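Local structure of TadZ (Pseudomonas aeruginosa, 4LDA) at residues N5-T10 against G50-S55; V80-D85 against A98-F103. The protein probably takes part in pilus assembly as a TadZ-family protein, of which this chain is the N-terminal CheY-like receiver domain. All coordinates share one frame; numbering follows the deposited sequence. Where two conformers were deposited one is given.

Contact 1 of 2, residues N5-T10 against G50-S55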
loop_
_atom_site.group_PDB
_atom_site.type_symbol
_atom_site.label_atom_id
_atom_site.label_comp_id
_atom_site.label_asym_id
_atom_site.label_seq_id
_atom_site.Cartn_x
_atom_site.Cartn_y
_atom_site.Cartn_z
ATOM N N ASN A 5 -6.820 0.747 -9.804
ATOM C CA ASN A 5 -7.057 -0.309 -8.836
ATOM C C ASN A 5 -5.934 -0.259 -7.832
ATOM O O ASN A 5 -4.783 -0.063 -8.223
ATOM C CB ASN A 5 -7.185 -1.695 -9.477
ATOM C CG ASN A 5 -8.471 -1.936 -10.211
ATOM O OD1 ASN A 5 -9.553 -1.468 -9.804
ATOM N ND2 ASN A 5 -8.394 -2.742 -11.269
ATOM N N PHE A 6 -6.273 -0.326 -6.543
ATOM C CA PHE A 6 -5.317 -0.365 -5.434
ATOM C C PHE A 6 -5.482 -1.685 -4.727
ATOM O O PHE A 6 -6.611 -2.184 -4.661
ATOM C CB PHE A 6 -5.509 0.806 -4.461
ATOM C CG PHE A 6 -5.763 2.159 -5.082
ATOM C CD1 PHE A 6 -4.712 2.952 -5.518
ATOM C CD2 PHE A 6 -7.050 2.665 -5.183
ATOM C CE1 PHE A 6 -4.950 4.198 -6.087
ATOM C CE2 PHE A 6 -7.282 3.926 -5.738
ATOM C CZ PHE A 6 -6.230 4.684 -6.181
ATOM N N VAL A 7 -4.384 -2.273 -4.223
ATOM C CA VAL A 7 -4.442 -3.541 -3.494
ATOM C C VAL A 7 -4.140 -3.224 -2.031
ATOM O O VAL A 7 -3.299 -2.382 -1.758
ATOM C CB VAL A 7 -3.514 -4.625 -4.110
ATOM C CG1 VAL A 7 -3.492 -5.894 -3.275
ATOM C CG2 VAL A 7 -3.974 -4.955 -5.520
ATOM N N ALA A 8 -4.876 -3.856 -1.102
ATOM C CA ALA A 8 -4.708 -3.606 0.320
ATOM C C ALA A 8 -4.567 -4.882 1.144
ATOM O O ALA A 8 -5.426 -5.764 1.107
ATOM C CB ALA A 8 -5.889 -2.816 0.844
ATOM N N LEU A 9 -3.468 -4.944 1.910
ATOM C CA LEU A 9 -3.170 -5.963 2.907
ATOM C C LEU A 9 -3.426 -5.314 4.240
ATOM O O LEU A 9 -2.581 -4.573 4.735
ATOM C CB LEU A 9 -1.735 -6.499 2.776
ATOM C CG LEU A 9 -1.348 -7.162 1.491
ATOM C CD1 LEU A 9 0.161 -7.258 1.384
ATOM C CD2 LEU A 9 -1.996 -8.533 1.402
ATOM N N THR A 10 -4.648 -5.448 4.740
ATOM C CA THR A 10 -5.095 -4.818 5.978
ATOM C C THR A 10 -5.063 -5.830 7.097
ATOM O O THR A 10 -5.186 -7.038 6.832
ATOM C CB THR A 10 -6.501 -4.231 5.781
ATOM O OG1 THR A 10 -7.385 -5.257 5.299
ATOM C CG2 THR A 10 -6.505 -3.050 4.814
ATOM N N GLY A 50 -0.903 -0.186 -9.397
ATOM C CA GLY A 50 0.397 0.485 -9.260
ATOM C C GLY A 50 0.718 0.890 -7.827
ATOM O O GLY A 50 1.845 1.307 -7.525
ATOM N N VAL A 51 -0.301 0.783 -6.935
ATOM C CA VAL A 51 -0.180 1.112 -5.516
ATOM C C VAL A 51 -0.677 -0.069 -4.687
ATOM O O VAL A 51 -1.758 -0.609 -4.961
ATOM C CB VAL A 51 -0.926 2.417 -5.130
ATOM C CG1 VAL A 51 -0.792 2.723 -3.626
ATOM C CG2 VAL A 51 -0.444 3.588 -5.982
ATOM N N LEU A 52 0.127 -0.455 -3.664
ATOM C CA LEU A 52 -0.209 -1.491 -2.704
ATOM C C LEU A 52 -0.116 -0.913 -1.295
ATOM O O LEU A 52 0.922 -0.366 -0.915
ATOM C CB LEU A 52 0.676 -2.742 -2.858
ATOM C CG LEU A 52 0.368 -3.887 -1.893
ATOM C CD1 LEU A 52 0.225 -5.174 -2.628
ATOM C CD2 LEU A 52 1.439 -4.029 -0.822
ATOM N N PHE A 53 -1.204 -1.047 -0.524
ATOM C CA PHE A 53 -1.263 -0.643 0.874
ATOM C C PHE A 53 -0.988 -1.868 1.748
ATOM O O PHE A 53 -1.556 -2.924 1.509
ATOM C CB PHE A 53 -2.613 0.001 1.203
ATOM C CG PHE A 53 -2.850 1.292 0.467
ATOM C CD1 PHE A 53 -2.361 2.492 0.966
ATOM C CD2 PHE A 53 -3.589 1.312 -0.713
ATOM C CE1 PHE A 53 -2.586 3.687 0.291
ATOM C CE2 PHE A 53 -3.807 2.507 -1.397
ATOM C CZ PHE A 53 -3.320 3.685 -0.885
ATOM N N ILE A 54 -0.083 -1.745 2.720
ATOM C CA ILE A 54 0.231 -2.855 3.620
ATOM C C ILE A 54 0.212 -2.325 5.066
ATOM O O ILE A 54 0.872 -1.348 5.390
ATOM C CB ILE A 54 1.551 -3.593 3.269
ATOM C CG1 ILE A 54 1.695 -4.916 4.109
ATOM C CG2 ILE A 54 2.787 -2.656 3.318
ATOM C CD1 ILE A 54 2.837 -5.823 3.722
ATOM N N SER A 55 -0.616 -2.951 5.900
ATOM C CA SER A 55 -0.767 -2.595 7.301
ATOM C C SER A 55 0.343 -3.295 8.104
ATOM O O SER A 55 0.489 -4.523 8.047
ATOM C CB SER A 55 -2.165 -2.952 7.794
ATOM O OG SER A 55 -2.355 -2.432 9.096
#

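Contact 2 of 2, residues V80-D85 against A98-F103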
loop_
_atom_site.group_PDB
_atom_site.type_symbol
_atom_site.label_atom_id
_atom_site.label_comp_id
_atom_site.label_asym_id
_atom_site.label_seq_id
_atom_site.Cartn_x
_atom_site.Cartn_y
_atom_site.Cartn_z
ATOM N N VAL A 80 4.632 0.992 -2.735
ATOM C CA VAL A 80 4.149 0.331 -1.530
ATOM C C VAL A 80 3.974 1.433 -0.457
ATOM O O VAL A 80 4.923 2.158 -0.150
ATOM C CB VAL A 80 5.051 -0.854 -1.070
ATOM C CG1 VAL A 80 4.527 -1.483 0.214
ATOM C CG2 VAL A 80 5.161 -1.914 -2.157
ATOM N N VAL A 81 2.743 1.582 0.058
ATOM C CA VAL A 81 2.397 2.544 1.108
ATOM C C VAL A 81 2.081 1.769 2.384
ATOM O O VAL A 81 1.149 0.968 2.402
ATOM C CB VAL A 81 1.217 3.486 0.705
ATOM C CG1 VAL A 81 0.912 4.484 1.818
ATOM C CG2 VAL A 81 1.510 4.222 -0.605
ATOM N N ALA A 82 2.865 1.996 3.443
ATOM C CA ALA A 82 2.653 1.325 4.728
ATOM C C ALA A 82 1.611 2.061 5.561
ATOM O O ALA A 82 1.489 3.274 5.464
ATOM C CB ALA A 82 3.964 1.220 5.493
ATOM N N ILE A 83 0.832 1.315 6.337
ATOM C CA ILE A 83 -0.210 1.820 7.234
ATOM C C ILE A 83 0.171 1.359 8.646
ATOM O O ILE A 83 0.345 0.168 8.865
ATOM C CB ILE A 83 -1.643 1.368 6.812
ATOM C CG1 ILE A 83 -2.006 1.781 5.381
ATOM C CG2 ILE A 83 -2.722 1.822 7.815
ATOM C CD1 ILE A 83 -3.196 0.944 4.796
ATOM N N GLY A 84 0.454 2.295 9.536
ATOM C CA GLY A 84 0.840 1.933 10.883
ATOM C C GLY A 84 0.927 3.116 11.811
ATOM O O GLY A 84 0.606 4.246 11.428
ATOM N N ASP A 85 1.404 2.844 13.028
ATOM C CA ASP A 85 1.579 3.803 14.109
ATOM C C ASP A 85 2.661 4.850 13.755
ATOM O O ASP A 85 3.851 4.540 13.718
ATOM C CB ASP A 85 1.947 3.027 15.394
ATOM C CG ASP A 85 2.045 3.844 16.670
ATOM O OD1 ASP A 85 1.570 5.008 16.674
ATOM O OD2 ASP A 85 2.569 3.306 17.686
ATOM N N ALA A 98 12.418 -1.670 4.166
ATOM C CA ALA A 98 11.794 -2.805 3.462
ATOM C C ALA A 98 11.490 -2.451 1.994
ATOM O O ALA A 98 11.516 -3.340 1.144
ATOM C CB ALA A 98 10.521 -3.232 4.171
ATOM N N GLY A 99 11.216 -1.171 1.715
ATOM C CA GLY A 99 10.933 -0.676 0.369
ATOM C C GLY A 99 9.681 0.161 0.220
ATOM O O GLY A 99 9.363 0.576 -0.898
ATOM N N ALA A 100 8.958 0.428 1.329
ATOM C CA ALA A 100 7.754 1.254 1.299
ATOM C C ALA A 100 8.113 2.708 0.974
ATOM O O ALA A 100 9.014 3.273 1.571
ATOM C CB ALA A 100 7.004 1.167 2.613
ATOM N N ARG A 101 7.453 3.270 -0.037
ATOM C CA ARG A 101 7.654 4.618 -0.570
ATOM C C ARG A 101 7.101 5.674 0.410
ATOM O O ARG A 101 7.697 6.754 0.523
ATOM C CB ARG A 101 6.945 4.706 -1.951
ATOM C CG ARG A 101 7.474 5.777 -2.914
ATOM C CD ARG A 101 7.180 5.418 -4.373
ATOM N NE ARG A 101 7.985 4.275 -4.842
ATOM C CZ ARG A 101 7.944 3.754 -6.072
ATOM N NH1 ARG A 101 7.120 4.253 -6.987
ATOM N NH2 ARG A 101 8.717 2.721 -6.388
ATOM N N ASP A 102 5.962 5.365 1.070
ATOM C CA ASP A 102 5.288 6.276 1.994
ATOM C C ASP A 102 4.698 5.507 3.203
ATOM O O ASP A 102 4.607 4.276 3.165
ATOM C CB ASP A 102 4.186 7.055 1.245
ATOM C CG ASP A 102 4.685 7.827 0.028
ATOM O OD1 ASP A 102 4.787 7.220 -1.064
ATOM O OD2 ASP A 102 4.956 9.039 0.164
ATOM N N PHE A 103 4.336 6.245 4.282
ATOM C CA PHE A 103 3.756 5.720 5.524
ATOM C C PHE A 103 2.606 6.620 5.989
ATOM O O PHE A 103 2.808 7.822 6.186
ATOM C CB PHE A 103 4.855 5.648 6.605
ATOM C CG PHE A 103 4.524 4.784 7.802
ATOM C CD1 PHE A 103 3.661 5.241 8.795
ATOM C CD2 PHE A 103 5.147 3.554 7.982
ATOM C CE1 PHE A 103 3.402 4.474 9.913
ATOM C CE2 PHE A 103 4.855 2.764 9.089
ATOM C CZ PHE A 103 4.000 3.234 10.052
HETATM O O HOH W 1 7.340 1.244 -2.972
#

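Contact 1 of 2, residues N5-T10 against G50-S55
Leu9 lies against Ile54 on one face of a parallel strand pair, and its side chain can be followed atom by atom. CB rests 3.8 Å from Phe53 O and also nears Ile54 CG1. CG is anti to the carbonyl carbon (chi1 -61°); beyond it the CD1 branch meets Ile54 CD1 at 3.8 Å, and the same methyl touches Leu52 CD2 at 4.1 Å. Val7 extends this apolar face, its CG1 against Leu52 CD1. On the other face sit Phe6, Ala8, Val51 and Phe53. Phe6 points the same way as its two neighbours, Val51 CB standing 3.8 Å from CD1 at the edge of the Phe6 ring, while Phe6 CB lies in the plane of the Phe53 ring, 3.9 Å from its CE2. Between the two layers, the backbones alternate donors and acceptors in parallel fashion: Leu9 N to Phe53 O is 2.8 Å and almost straight (178° at the hydrogen), and Leu9 O receives Ser55 N. The strand axes diverge by only 15°. These are the first and third strands of the CheY-like alpha/beta fold, central in its parallel sheet. Strand 27-31 flanks 4-9 on its other side; Leu9, Leu52 and Ile54 pack on helix 61-74, whereas Phe6, Val51 and Phe53 meet Ile117 of helix 110-121 and Ala8 meets helix 13-22.

Contact 2 of 2, residues V80-D85 against A98-F103
Val80 O accepts the backbone N-H of Arg101 at 2.8 Å, and the same oxygen is approached by Ala100 CA at 3.3 Å in a CA-H...O contact. The hydrogen bond is bent, 138° at the hydrogen, although Arg101 N stands nearly in line with the C=O. At the other end of the same residue, Val80 N donates to a water at 2.7 Å, and this water donates in turn to Gly99 O, bridging the segments. Further on, Ala82 N binds Asp102 O at 2.9 Å in the parallel pairing of Val81 with Asp102 and Ala82 with Phe103. Phe103 supplies the main side-chain contact. Its CG is anti to the backbone N (chi1 -164°), and the ring beyond it meets Ala82 and Gly84: CD2 packs on Ala82 CB at 3.6 Å, CE1 comes to 3.2 Å from Gly84 O, and CZ lies 3.5 Å from Gly84 CA. Ala82 O sits over one face of the ring. A CB on Gly84 would clash with CZ, so the close approach of the ring depends on glycine there. Gly99, with positive phi, is the C-prime residue of the Schellman motif that ends helix 89-98 and turns the chain toward the sheet. The contact thus closes the beta-alpha-beta unit of strand 79-83, helix 89-98 and edge strand 102-104. Phe103 and Ala82 face helix 89-98; Val81 and Asp102 face helix 110-121, and strand 51-55 borders 79-83 on its other side.

From the N terminus, strand 4-9 is followed by helix 13-22, strand 27-31 and helix 37-47 before contact 1 closes this loop at strand 51-55. Helix 61-74 then leads to strand 79-83, and contact 2 closes the shorter excursion through helix 89-98. The two loops follow in series, neither nested nor crossed. Their centres lie about 10 Å apart, and they join where strands 51-55 and 79-83 are neighbours: Leu52 O to Val81 N and Ile54 O to Ile83 N, each 2.8 Å, are probable hydrogen bonds. Together the contacts tie four of the five strands, neighbours in the order 4-9, 51-55, 79-83, 102-104, into one sheet sandwiched by helices.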